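Activated BY transcription factor SSRB (Salmonella enterica, PDB 2WNW) belongs to glycosyl hydrolase family 30, pairing a TIM-barrel domain with a beta-sandwich domain, and forms a two-chain assembly. Local coordinates at residues I34-F48 with F373-S387. Numbering follows the deposited sequence.
Sequences ISVLPRHALQQIDGF and FCRYVRPGARVMLSS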
ATOM      1  N   ILE A  34     -11.102   6.743   8.619  1.00 17.92           N
ATOM      2  CA  ILE A  34     -10.844   5.503   7.908  1.00 18.01           C
ATOM      3  C   ILE A  34     -12.046   5.588   6.984  1.00 18.06           C
ATOM      4  O   ILE A  34     -13.180   5.330   7.392  1.00 20.24           O
ATOM      5  CB  ILE A  34     -10.923   4.237   8.779  1.00 17.51           C
ATOM      6  CG1 ILE A  34      -9.643   4.113   9.613  1.00 17.59           C
ATOM      7  CG2 ILE A  34     -11.079   3.007   7.874  1.00 17.76           C
ATOM      8  CD1 ILE A  34      -9.533   2.827  10.419  1.00 18.29           C
ATOM      9  N   SER A  35     -11.798   6.023   5.756  1.00 17.28           N
ATOM     10  CA  SER A  35     -12.858   6.188   4.775  1.00 18.14           C
ATOM     11  C   SER A  35     -13.162   4.891   4.049  1.00 18.55           C
ATOM     12  O   SER A  35     -12.251   4.182   3.623  1.00 18.65           O
ATOM     13  CB  SER A  35     -12.459   7.253   3.753  1.00 19.18           C
ATOM     14  OG  SER A  35     -12.120   8.470   4.394  1.00 22.07           O
ATOM     15  N   VAL A  36     -14.447   4.582   3.916  1.00 18.36           N
ATOM     16  CA  VAL A  36     -14.861   3.378   3.215  1.00 19.08           C
ATOM     17  C   VAL A  36     -15.790   3.760   2.071  1.00 18.73           C
ATOM     18  O   VAL A  36     -16.686   4.594   2.233  1.00 18.46           O
ATOM     19  CB  VAL A  36     -15.574   2.374   4.160  1.00 20.84           C
ATOM     20  CG1 VAL A  36     -14.618   1.931   5.254  1.00 21.52           C
ATOM     21  CG2 VAL A  36     -16.821   3.005   4.770  1.00 19.33           C
ATOM     22  N   LEU A  37     -15.549   3.168   0.906  1.00 18.06           N
ATOM     23  CA  LEU A  37     -16.359   3.435  -0.276  1.00 20.82           C
ATOM     24  C   LEU A  37     -16.862   2.105  -0.822  1.00 20.35           C
ATOM     25  O   LEU A  37     -16.320   1.572  -1.789  1.00 19.02           O
ATOM     26  CB  LEU A  37     -15.537   4.163  -1.343  1.00 21.24           C
ATOM     27  CG  LEU A  37     -15.049   5.575  -1.004  1.00 22.22           C
ATOM     28  CD1 LEU A  37     -13.886   5.491  -0.030  1.00 22.82           C
ATOM     29  CD2 LEU A  37     -14.618   6.293  -2.278  1.00 22.77           C
ATOM     30  N   PRO A  38     -17.911   1.552  -0.197  1.00 21.78           N
ATOM     31  CA  PRO A  38     -18.517   0.275  -0.586  1.00 21.76           C
ATOM     32  C   PRO A  38     -18.882   0.160  -2.061  1.00 22.89           C
ATOM     33  O   PRO A  38     -18.827  -0.930  -2.627  1.00 24.00           O
ATOM     34  CB  PRO A  38     -19.750   0.193   0.314  1.00 22.88           C
ATOM     35  CG  PRO A  38     -19.325   0.931   1.537  1.00 23.51           C
ATOM     36  CD  PRO A  38     -18.614   2.130   0.965  1.00 22.76           C
ATOM     37  N   ARG A  39     -19.246   1.277  -2.686  1.00 23.02           N
ATOM     38  CA  ARG A  39     -19.634   1.252  -4.093  1.00 23.20           C
ATOM     39  C   ARG A  39     -18.484   0.934  -5.037  1.00 23.20           C
ATOM     40  O   ARG A  39     -18.711   0.570  -6.189  1.00 24.01           O
ATOM     41  CB  ARG A  39     -20.281   2.582  -4.502  1.00 23.49           C
ATOM     42  CG  ARG A  39     -19.333   3.764  -4.561  1.00 26.39           C
ATOM     43  CD  ARG A  39     -20.081   5.032  -4.948  1.00 27.68           C
ATOM     44  NE  ARG A  39     -19.214   6.206  -4.956  1.00 29.20           N
ATOM     45  CZ  ARG A  39     -18.631   6.714  -3.875  1.00 28.83           C
ATOM     46  NH1 ARG A  39     -18.821   6.151  -2.691  1.00 29.37           N
ATOM     47  NH2 ARG A  39     -17.860   7.789  -3.981  1.00 30.69           N
ATOM     48  N   HIS A  40     -17.250   1.079  -4.565  1.00 21.09           N
ATOM     49  CA  HIS A  40     -16.105   0.765  -5.410  1.00 22.14           C
ATOM     50  C   HIS A  40     -15.511  -0.571  -4.978  1.00 22.02           C
ATOM     51  O   HIS A  40     -14.700  -0.639  -4.055  1.00 21.19           O
ATOM     52  CB  HIS A  40     -15.060   1.879  -5.336  1.00 22.00           C
ATOM     53  CG  HIS A  40     -15.529   3.174  -5.925  1.00 24.94           C
ATOM     54  ND1 HIS A  40     -16.022   3.269  -7.209  1.00 26.47           N
ATOM     55  CD2 HIS A  40     -15.597   4.421  -5.403  1.00 24.93           C
ATOM     56  CE1 HIS A  40     -16.376   4.519  -7.451  1.00 25.58           C
ATOM     57  NE2 HIS A  40     -16.128   5.237  -6.372  1.00 26.28           N
ATOM     58  N   ALA A  41     -15.934  -1.632  -5.661  1.00 21.33           N
ATOM     59  CA  ALA A  41     -15.481  -2.980  -5.354  1.00 21.83           C
ATOM     60  C   ALA A  41     -14.188  -3.342  -6.070  1.00 21.53           C
ATOM     61  O   ALA A  41     -13.950  -2.933  -7.206  1.00 21.84           O
ATOM     62  CB  ALA A  41     -16.573  -3.985  -5.708  1.00 23.96           C
ATOM     63  N   LEU A  42     -13.352  -4.117  -5.391  1.00 20.90           N
ATOM     64  CA  LEU A  42     -12.084  -4.536  -5.963  1.00 19.76           C
ATOM     65  C   LEU A  42     -12.125  -6.034  -6.288  1.00 19.89           C
ATOM     66  O   LEU A  42     -13.113  -6.512  -6.854  1.00 19.98           O
ATOM     67  CB  LEU A  42     -10.945  -4.174  -5.001  1.00 18.61           C
ATOM     68  CG  LEU A  42     -10.917  -2.675  -4.646  1.00 19.50           C
ATOM     69  CD1 LEU A  42      -9.802  -2.379  -3.656  1.00 19.16           C
ATOM     70  CD2 LEU A  42     -10.733  -1.850  -5.915  1.00 20.91           C
ATOM     71  N   GLN A  43     -11.083  -6.780  -5.930  1.00 18.91           N
ATOM     72  CA  GLN A  43     -11.046  -8.207  -6.256  1.00 18.50           C
ATOM     73  C   GLN A  43     -11.990  -9.086  -5.439  1.00 18.83           C
ATOM     74  O   GLN A  43     -12.364  -8.746  -4.315  1.00 19.06           O
ATOM     75  CB  GLN A  43      -9.618  -8.755  -6.124  1.00 17.62           C
ATOM     76  CG  GLN A  43      -9.247  -9.237  -4.725  1.00 17.09           C
ATOM     77  CD  GLN A  43      -8.814  -8.117  -3.793  1.00 17.05           C
ATOM     78  OE1 GLN A  43      -9.036  -6.939  -4.067  1.00 17.15           O
ATOM     79  NE2 GLN A  43      -8.195  -8.486  -2.677  1.00 16.12           N
ATOM     80  N   GLN A  44     -12.358 -10.230  -6.017  1.00 18.39           N
ATOM     81  CA  GLN A  44     -13.245 -11.182  -5.356  1.00 18.04           C
ATOM     82  C   GLN A  44     -12.412 -12.194  -4.575  1.00 19.00           C
ATOM     83  O   GLN A  44     -11.344 -12.611  -5.027  1.00 20.02           O
ATOM     84  CB  GLN A  44     -14.103 -11.917  -6.390  1.00 19.26           C
ATOM     85  CG  GLN A  44     -15.248 -12.710  -5.788  1.00 20.19           C
ATOM     86  CD  GLN A  44     -16.245 -13.185  -6.835  1.00 24.11           C
ATOM     87  OE1 GLN A  44     -17.453 -13.186  -6.600  1.00 26.85           O
ATOM     88  NE2 GLN A  44     -15.741 -13.595  -7.992  1.00 22.45           N
ATOM     89  N   ILE A  45     -12.897 -12.588  -3.404  1.00 18.90           N
ATOM     90  CA  ILE A  45     -12.175 -13.551  -2.585  1.00 19.68           C
ATOM     91  C   ILE A  45     -12.948 -14.865  -2.501  1.00 20.62           C
ATOM     92  O   ILE A  45     -14.180 -14.875  -2.539  1.00 19.59           O
ATOM     93  CB  ILE A  45     -11.894 -12.965  -1.172  1.00 21.09           C
ATOM     94  CG1 ILE A  45     -13.192 -12.784  -0.386  1.00 21.25           C
ATOM     95  CG2 ILE A  45     -11.205 -11.602  -1.312  1.00 18.82           C
ATOM     96  CD1 ILE A  45     -13.540 -13.969   0.488  1.00 21.83           C
ATOM     97  N   ASP A  46     -12.217 -15.971  -2.397  1.00 17.46           N
ATOM     98  CA  ASP A  46     -12.833 -17.291  -2.350  1.00 18.26           C
ATOM     99  C   ASP A  46     -13.118 -17.855  -0.961  1.00 16.53           C
ATOM    100  O   ASP A  46     -13.868 -18.827  -0.835  1.00 17.27           O
ATOM    101  CB  ASP A  46     -11.976 -18.290  -3.138  1.00 19.20           C
ATOM    102  CG  ASP A  46     -11.796 -17.879  -4.592  1.00 20.54           C
ATOM    103  OD1 ASP A  46     -12.680 -17.171  -5.113  1.00 21.11           O
ATOM    104  OD2 ASP A  46     -10.784 -18.269  -5.216  1.00 19.44           O
ATOM    105  N   GLY A  47     -12.525 -17.271   0.077  1.00 15.00           N
ATOM    106  CA  GLY A  47     -12.773 -17.761   1.422  1.00 15.45           C
ATOM    107  C   GLY A  47     -11.580 -17.781   2.366  1.00 16.26           C
ATOM    108  O   GLY A  47     -10.540 -17.176   2.092  1.00 16.22           O
ATOM    109  N   PHE A  48     -11.747 -18.485   3.485  1.00 16.40           N
ATOM    110  CA  PHE A  48     -10.717 -18.612   4.519  1.00 16.47           C
ATOM    111  C   PHE A  48     -10.703 -20.038   5.055  1.00 16.68           C
ATOM    112  O   PHE A  48     -11.739 -20.707   5.091  1.00 17.10           O
ATOM    113  CB  PHE A  48     -11.002 -17.668   5.699  1.00 16.07           C
ATOM    114  CG  PHE A  48     -11.067 -16.219   5.325  1.00 17.37           C
ATOM    115  CD1 PHE A  48     -12.178 -15.705   4.666  1.00 18.24           C
ATOM    116  CD2 PHE A  48     -10.002 -15.372   5.609  1.00 17.55           C
ATOM    117  CE1 PHE A  48     -12.226 -14.362   4.293  1.00 17.51           C
ATOM    118  CE2 PHE A  48     -10.040 -14.034   5.242  1.00 18.24           C
ATOM    119  CZ  PHE A  48     -11.154 -13.527   4.582  1.00 19.52           C
ATOM    120  N   PHE A 373     -11.731 -12.155  10.541  1.00 16.38           N
ATOM    121  CA  PHE A 373     -12.001 -12.237   9.107  1.00 16.51           C
ATOM    122  C   PHE A 373     -13.005 -13.341   8.743  1.00 17.86           C
ATOM    123  O   PHE A 373     -14.117 -13.074   8.283  1.00 17.24           O
ATOM    124  CB  PHE A 373     -10.729 -12.547   8.309  1.00 16.68           C
ATOM    125  CG  PHE A 373      -9.828 -11.370   8.078  1.00 15.23           C
ATOM    126  CD1 PHE A 373      -8.885 -11.002   9.029  1.00 16.27           C
ATOM    127  CD2 PHE A 373      -9.894 -10.654   6.886  1.00 16.29           C
ATOM    128  CE1 PHE A 373      -8.012  -9.935   8.794  1.00 15.72           C
ATOM    129  CE2 PHE A 373      -9.026  -9.586   6.643  1.00 15.59           C
ATOM    130  CZ  PHE A 373      -8.085  -9.230   7.600  1.00 15.59           C
ATOM    131  N   CYS A 374     -12.585 -14.585   8.954  1.00 18.23           N
ATOM    132  CA  CYS A 374     -13.366 -15.760   8.571  1.00 17.90           C
ATOM    133  C   CYS A 374     -14.772 -15.930   9.129  1.00 17.64           C
ATOM    134  O   CYS A 374     -15.618 -16.537   8.475  1.00 18.95           O
ATOM    135  CB  CYS A 374     -12.555 -17.034   8.838  1.00 16.50           C
ATOM    136  SG  CYS A 374     -12.409 -17.507  10.566  1.00 17.76           S
ATOM    137  N   ARG A 375     -15.033 -15.404  10.318  1.00 18.92           N
ATOM    138  CA  ARG A 375     -16.361 -15.541  10.907  1.00 19.28           C
ATOM    139  C   ARG A 375     -17.392 -14.632  10.247  1.00 19.75           C
ATOM    140  O   ARG A 375     -18.599 -14.874  10.354  1.00 19.20           O
ATOM    141  CB  ARG A 375     -16.310 -15.225  12.409  1.00 18.89           C
ATOM    142  CG  ARG A 375     -15.390 -16.138  13.209  1.00 19.78           C
ATOM    143  CD  ARG A 375     -15.173 -15.616  14.624  1.00 21.69           C
ATOM    144  NE  ARG A 375     -16.309 -15.880  15.503  1.00 22.69           N
ATOM    145  CZ  ARG A 375     -16.566 -17.059  16.064  1.00 24.58           C
ATOM    146  NH1 ARG A 375     -15.769 -18.098  15.842  1.00 23.46           N
ATOM    147  NH2 ARG A 375     -17.616 -17.198  16.862  1.00 25.40           N
ATOM    148  N   TYR A 376     -16.927 -13.610   9.539  1.00 19.49           N
ATOM    149  CA  TYR A 376     -17.842 -12.644   8.936  1.00 19.77           C
ATOM    150  C   TYR A 376     -17.796 -12.448   7.428  1.00 20.64           C
ATOM    151  O   TYR A 376     -18.775 -11.985   6.842  1.00 20.19           O
ATOM    152  CB  TYR A 376     -17.635 -11.294   9.627  1.00 20.73           C
ATOM    153  CG  TYR A 376     -17.495 -11.444  11.123  1.00 20.52           C
ATOM    154  CD1 TYR A 376     -18.591 -11.782  11.916  1.00 20.93           C
ATOM    155  CD2 TYR A 376     -16.246 -11.347  11.734  1.00 19.35           C
ATOM    156  CE1 TYR A 376     -18.444 -12.029  13.278  1.00 21.86           C
ATOM    157  CE2 TYR A 376     -16.088 -11.593  13.090  1.00 21.34           C
ATOM    158  CZ  TYR A 376     -17.187 -11.938  13.856  1.00 22.88           C
ATOM    159  OH  TYR A 376     -17.019 -12.236  15.186  1.00 22.40           O
ATOM    160  N   VAL A 377     -16.673 -12.779   6.798  1.00 19.04           N
ATOM    161  CA  VAL A 377     -16.542 -12.613   5.352  1.00 18.99           C
ATOM    162  C   VAL A 377     -16.846 -13.939   4.657  1.00 19.92           C
ATOM    163  O   VAL A 377     -16.276 -14.976   5.001  1.00 19.87           O
ATOM    164  CB  VAL A 377     -15.116 -12.131   4.982  1.00 18.44           C
ATOM    165  CG1 VAL A 377     -15.021 -11.871   3.488  1.00 17.84           C
ATOM    166  CG2 VAL A 377     -14.782 -10.860   5.764  1.00 17.92           C
ATOM    167  N   ARG A 378     -17.745 -13.900   3.677  1.00 20.82           N
ATOM    168  CA  ARG A 378     -18.153 -15.108   2.962  1.00 22.21           C
ATOM    169  C   ARG A 378     -17.542 -15.251   1.574  1.00 21.86           C
ATOM    170  O   ARG A 378     -17.137 -14.268   0.954  1.00 19.70           O
ATOM    171  CB  ARG A 378     -19.678 -15.137   2.822  1.00 24.60           C
ATOM    172  CG  ARG A 378     -20.450 -15.019   4.128  1.00 29.62           C
ATOM    173  CD  ARG A 378     -21.614 -14.059   3.935  1.00 36.56           C
ATOM    174  NE  ARG A 378     -22.518 -13.998   5.079  1.00 41.61           N
ATOM    175  CZ  ARG A 378     -23.424 -13.039   5.257  1.00 43.09           C
ATOM    176  NH1 ARG A 378     -23.539 -12.058   4.371  1.00 43.62           N
ATOM    177  NH2 ARG A 378     -24.226 -13.065   6.314  1.00 45.63           N
ATOM    178  N   PRO A 379     -17.476 -16.494   1.064  1.00 21.05           N
ATOM    179  CA  PRO A 379     -16.916 -16.738  -0.267  1.00 21.46           C
ATOM    180  C   PRO A 379     -17.683 -15.897  -1.283  1.00 21.34           C
ATOM    181  O   PRO A 379     -18.900 -15.758  -1.174  1.00 22.34           O
ATOM    182  CB  PRO A 379     -17.153 -18.232  -0.467  1.00 22.27           C
ATOM    183  CG  PRO A 379     -17.048 -18.774   0.919  1.00 22.07           C
ATOM    184  CD  PRO A 379     -17.846 -17.763   1.716  1.00 22.14           C
ATOM    185  N   GLY A 380     -16.975 -15.329  -2.253  1.00 21.12           N
ATOM    186  CA  GLY A 380     -17.631 -14.511  -3.261  1.00 21.15           C
ATOM    187  C   GLY A 380     -17.654 -13.026  -2.939  1.00 19.55           C
ATOM    188  O   GLY A 380     -17.940 -12.198  -3.807  1.00 19.74           O
ATOM    189  N   ALA A 381     -17.364 -12.679  -1.689  1.00 18.73           N
ATOM    190  CA  ALA A 381     -17.339 -11.279  -1.287  1.00 18.21           C
ATOM    191  C   ALA A 381     -16.226 -10.565  -2.047  1.00 18.68           C
ATOM    192  O   ALA A 381     -15.289 -11.197  -2.539  1.00 19.59           O
ATOM    193  CB  ALA A 381     -17.089 -11.170   0.221  1.00 18.48           C
ATOM    194  N   ARG A 382     -16.337  -9.247  -2.159  1.00 18.96           N
ATOM    195  CA  ARG A 382     -15.304  -8.471  -2.828  1.00 17.61           C
ATOM    196  C   ARG A 382     -14.710  -7.467  -1.857  1.00 16.68           C
ATOM    197  O   ARG A 382     -15.399  -6.952  -0.976  1.00 16.93           O
ATOM    198  CB  ARG A 382     -15.865  -7.731  -4.049  1.00 19.76           C
ATOM    199  CG  ARG A 382     -16.079  -8.623  -5.265  1.00 22.41           C
ATOM    200  CD  ARG A 382     -16.499  -7.820  -6.486  1.00 26.89           C
ATOM    201  NE  ARG A 382     -16.712  -8.672  -7.655  1.00 28.64           N
ATOM    202  CZ  ARG A 382     -15.755  -9.069  -8.491  1.00 30.90           C
ATOM    203  NH1 ARG A 382     -14.496  -8.690  -8.304  1.00 29.32           N
ATOM    204  NH2 ARG A 382     -16.060  -9.855  -9.515  1.00 30.37           N
ATOM    205  N   VAL A 383     -13.416  -7.212  -1.999  1.00 16.69           N
ATOM    206  CA  VAL A 383     -12.759  -6.233  -1.152  1.00 16.74           C
ATOM    207  C   VAL A 383     -13.283  -4.882  -1.627  1.00 17.39           C
ATOM    208  O   VAL A 383     -13.520  -4.694  -2.819  1.00 18.25           O
ATOM    209  CB  VAL A 383     -11.225  -6.278  -1.332  1.00 15.31           C
ATOM    210  CG1 VAL A 383     -10.584  -5.036  -0.717  1.00 17.89           C
ATOM    211  CG2 VAL A 383     -10.667  -7.539  -0.684  1.00 16.44           C
ATOM    212  N   MET A 384     -13.489  -3.952  -0.704  1.00 17.46           N
ATOM    213  CA  MET A 384     -13.972  -2.631  -1.088  1.00 20.48           C
ATOM    214  C   MET A 384     -12.850  -1.616  -0.931  1.00 20.29           C
ATOM    215  O   MET A 384     -11.888  -1.847  -0.195  1.00 22.47           O
ATOM    216  CB  MET A 384     -15.156  -2.204  -0.212  1.00 23.14           C
ATOM    217  CG  MET A 384     -14.781  -1.874   1.227  1.00 26.11           C
ATOM    218  SD  MET A 384     -16.138  -1.063   2.119  1.00 31.26           S
ATOM    219  CE  MET A 384     -16.632  -2.348   3.246  1.00 29.45           C
ATOM    220  N   LEU A 385     -12.966  -0.498  -1.634  1.00 18.31           N
ATOM    221  CA  LEU A 385     -11.968   0.552  -1.535  1.00 17.85           C
ATOM    222  C   LEU A 385     -12.116   1.219  -0.171  1.00 17.37           C
ATOM    223  O   LEU A 385     -13.230   1.486   0.280  1.00 18.22           O
ATOM    224  CB  LEU A 385     -12.184   1.599  -2.633  1.00 18.17           C
ATOM    225  CG  LEU A 385     -11.334   2.868  -2.525  1.00 18.38           C
ATOM    226  CD1 LEU A 385      -9.866   2.515  -2.762  1.00 20.89           C
ATOM    227  CD2 LEU A 385     -11.808   3.901  -3.546  1.00 19.81           C
ATOM    228  N   SER A 386     -10.995   1.472   0.492  1.00 16.43           N
ATOM    229  CA  SER A 386     -11.011   2.148   1.783  1.00 16.22           C
ATOM    230  C   SER A 386      -9.630   2.756   1.997  1.00 17.10           C
ATOM    231  O   SER A 386      -8.666   2.353   1.342  1.00 16.79           O
ATOM    232  CB  SER A 386     -11.340   1.169   2.917  1.00 16.61           C
ATOM    233  OG  SER A 386     -10.320   0.203   3.095  1.00 17.29           O
ATOM    234  N   SER A 387      -9.540   3.742   2.881  1.00 15.36           N
ATOM    235  CA  SER A 387      -8.260   4.380   3.168  1.00 14.96           C
ATOM    236  C   SER A 387      -8.187   4.793   4.631  1.00 15.58           C
ATOM    237  O   SER A 387      -9.205   5.113   5.255  1.00 16.56           O
ATOM    238  CB  SER A 387      -8.037   5.602   2.262  1.00 14.21           C
ATOM    239  OG  SER A 387      -8.961   6.646   2.525  1.00 15.90           O
TER
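NH1 of R382 donates a hydrogen bond to O of L42 at 3.0 Å, in the guanidinium plane and in that of the L42 carbonyl; separately, CB of Q44 lies over one face of the guanidinium. With CG anti to the carbonyl carbon (chi1 -77°), the straight chain from CG to NE carries this group past A41 CB to the L42 carbonyl. Backbone bonds continue the antiparallel ladder: V383 O accepts from L42 N (2.6 Å) and V383 N donates to Q43 O, two successive residues facing one, a beta bulge that shifts the register by one between A41 and Q44. Further on, I45 N meets A381 O at 2.9 Å and G380 N, in the type II turn R378-A381, meets I45 O. The chain turns a corner at P38-H40, and L385 bonds on both sides of it, N to H40 O and O from L37 N; beyond, S35 and S387 exchange bonds. This is the beta-sandwich side of a family 30 fold, while F48 begins the first TIM-barrel strand, 48-51. Packing follows: the Q43 amide lies against V383, its NE2 held by F321 and C325 carbonyls; I45 CD1 touches V377 CG1 at 3.9 Å; and backbone N and CA of C374 lie over one face of the F48 ring, whose CE2 is 3.5 Å from F373 CB.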